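Local coordinates for protein glycerol dehydratase (Clostridium butyricum, PDB 1R9D) that probably acts as a glycyl-radical lyase, dehydrating glycerol without the help of vitamin B12, at residues Q703-S708 with S720-S725. Numbering follows the deposited sequence.
Sequences QKFHPS and SSLIRS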
loop_
_atom_site.group_PDB
_atom_site.type_symbol
_atom_site.label_atom_id
_atom_site.label_comp_id
_atom_site.label_asym_id
_atom_site.label_seq_id
_atom_site.Cartn_x
_atom_site.Cartn_y
_atom_site.Cartn_z
ATOM N N GLN A 703 -15.415 -31.836 -29.618
ATOM C CA GLN A 703 -15.823 -32.727 -30.695
ATOM C C GLN A 703 -17.326 -32.944 -30.531
ATOM O O GLN A 703 -17.839 -32.978 -29.409
ATOM C CB GLN A 703 -15.048 -34.050 -30.678
ATOM C CG GLN A 703 -13.740 -33.953 -31.476
ATOM C CD GLN A 703 -13.197 -35.303 -31.921
ATOM O OE1 GLN A 703 -12.473 -35.396 -32.916
ATOM N NE2 GLN A 703 -13.533 -36.345 -31.188
ATOM N N LYS A 704 -18.032 -33.035 -31.655
ATOM C CA LYS A 704 -19.477 -33.218 -31.643
ATOM C C LYS A 704 -19.852 -34.460 -32.434
ATOM O O LYS A 704 -19.438 -34.620 -33.582
ATOM C CB LYS A 704 -20.169 -31.990 -32.247
ATOM C CG LYS A 704 -21.692 -32.070 -32.235
ATOM C CD LYS A 704 -22.335 -30.754 -32.655
ATOM C CE LYS A 704 -22.058 -30.427 -34.109
ATOM N NZ LYS A 704 -22.763 -29.188 -34.547
ATOM N N PHE A 705 -20.638 -35.334 -31.817
ATOM C CA PHE A 705 -21.054 -36.568 -32.472
ATOM C C PHE A 705 -22.543 -36.688 -32.730
ATOM O O PHE A 705 -23.370 -36.199 -31.955
ATOM C CB PHE A 705 -20.634 -37.787 -31.645
ATOM C CG PHE A 705 -19.198 -38.166 -31.810
ATOM C CD1 PHE A 705 -18.235 -37.714 -30.917
ATOM C CD2 PHE A 705 -18.801 -38.956 -32.885
ATOM C CE1 PHE A 705 -16.888 -38.044 -31.091
ATOM C CE2 PHE A 705 -17.464 -39.289 -33.069
ATOM C CZ PHE A 705 -16.503 -38.832 -32.169
ATOM N N HIS A 706 -22.877 -37.352 -33.831
ATOM C CA HIS A 706 -24.267 -37.607 -34.153
ATOM C C HIS A 706 -24.619 -38.676 -33.121
ATOM O O HIS A 706 -23.807 -39.551 -32.831
ATOM C CB HIS A 706 -24.381 -38.155 -35.581
ATOM C CG HIS A 706 -25.783 -38.459 -36.002
ATOM N ND1 HIS A 706 -26.403 -39.653 -35.712
ATOM C CD2 HIS A 706 -26.697 -37.712 -36.666
ATOM C CE1 HIS A 706 -27.639 -39.631 -36.179
ATOM N NE2 HIS A 706 -27.844 -38.464 -36.762
ATOM N N PRO A 707 -25.819 -38.609 -32.531
ATOM C CA PRO A 707 -26.231 -39.594 -31.524
ATOM C C PRO A 707 -26.026 -41.073 -31.865
ATOM O O PRO A 707 -25.783 -41.890 -30.977
ATOM C CB PRO A 707 -27.698 -39.243 -31.291
ATOM C CG PRO A 707 -27.684 -37.757 -31.427
ATOM C CD PRO A 707 -26.836 -37.550 -32.670
ATOM N N SER A 708 -26.120 -41.422 -33.144
ATOM C CA SER A 708 -25.945 -42.811 -33.553
ATOM C C SER A 708 -24.556 -43.361 -33.222
ATOM O O SER A 708 -24.393 -44.562 -33.010
ATOM C CB SER A 708 -26.208 -42.954 -35.056
ATOM O OG SER A 708 -25.278 -42.197 -35.815
ATOM N N SER A 720 -14.489 -44.638 -25.828
ATOM C CA SER A 720 -13.408 -44.961 -24.906
ATOM C C SER A 720 -12.081 -45.106 -25.654
ATOM O O SER A 720 -11.044 -44.612 -25.207
ATOM C CB SER A 720 -13.730 -46.261 -24.167
ATOM O OG SER A 720 -12.584 -46.763 -23.501
ATOM N N SER A 721 -12.115 -45.786 -26.794
ATOM C CA SER A 721 -10.907 -45.976 -27.591
ATOM C C SER A 721 -10.417 -44.649 -28.185
ATOM O O SER A 721 -9.211 -44.392 -28.265
ATOM C CB SER A 721 -11.177 -46.979 -28.715
ATOM O OG SER A 721 -10.004 -47.207 -29.474
ATOM N N LEU A 722 -11.360 -43.813 -28.607
ATOM C CA LEU A 722 -11.034 -42.517 -29.186
ATOM C C LEU A 722 -10.299 -41.657 -28.163
ATOM O O LEU A 722 -9.280 -41.035 -28.474
ATOM C CB LEU A 722 -12.314 -41.803 -29.619
ATOM C CG LEU A 722 -12.172 -40.456 -30.333
ATOM C CD1 LEU A 722 -11.701 -40.680 -31.763
ATOM C CD2 LEU A 722 -13.513 -39.734 -30.333
ATOM N N ILE A 723 -10.819 -41.627 -26.940
ATOM C CA ILE A 723 -10.217 -40.834 -25.877
ATOM C C ILE A 723 -8.822 -41.343 -25.522
ATOM O O ILE A 723 -7.869 -40.567 -25.451
ATOM C CB ILE A 723 -11.112 -40.840 -24.610
ATOM C CG1 ILE A 723 -12.437 -40.126 -24.916
ATOM C CG2 ILE A 723 -10.385 -40.173 -23.449
ATOM C CD1 ILE A 723 -13.523 -40.327 -23.849
ATOM N N ARG A 724 -8.698 -42.644 -25.304
ATOM C CA ARG A 724 -7.402 -43.208 -24.948
ATOM C C ARG A 724 -6.328 -42.963 -26.002
ATOM O O ARG A 724 -5.174 -42.706 -25.664
ATOM C CB ARG A 724 -7.536 -44.704 -24.669
ATOM C CG ARG A 724 -8.175 -44.998 -23.322
ATOM C CD ARG A 724 -8.451 -46.472 -23.148
ATOM N NE ARG A 724 -8.855 -46.795 -21.781
ATOM C CZ ARG A 724 -9.448 -47.934 -21.434
ATOM N NH1 ARG A 724 -9.708 -48.851 -22.357
ATOM N NH2 ARG A 724 -9.777 -48.160 -20.169
ATOM N N SER A 725 -6.700 -43.031 -27.275
ATOM C CA SER A 725 -5.727 -42.815 -28.341
ATOM C C SER A 725 -5.241 -41.371 -28.353
ATOM O O SER A 725 -4.056 -41.107 -28.560
ATOM C CB SER A 725 -6.327 -43.161 -29.705
ATOM O OG SER A 725 -5.402 -42.856 -30.738
#
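L722, on helix 712-728, reaches F705 and Q703 of strand 702-705 within a beta-alpha-beta unit that strand 733-738 completes. Strand 702-705 runs next to and parallel with 733-738, in the C-terminal glycine-radical region of a pyruvate formate lyase-like chain. Backbone hydrogen bonds from Q703 and F705 to N737 tie the two strands together, while on the helix R724 forms a salt bridge with D386. All three touching residues are buried, and their surroundings are shared out among neighbouring elements: F736 of strand 733-738 touches Q703 and L722, whereas from helix 680-687 P680 packs on Q703 and F705, and T681 on L722. Q703, two residues before F705 and on the same side of the strand, adds the end of its side chain to the L722 CD2 methyl by van der Waals contact. The apolar part of the contact is that same single methyl against a ring. CG of L722 is anti to the backbone N (chi1 -176°), which extends the branch away from the helix, and the leucine and the phenylalanine point at each other from the helix and the strand. L722 CD2 comes to the edge of the F705 phenyl, near its plane, 3.6 Å from CZ and 3.8 Å from CE1, and so lies over neither ring face.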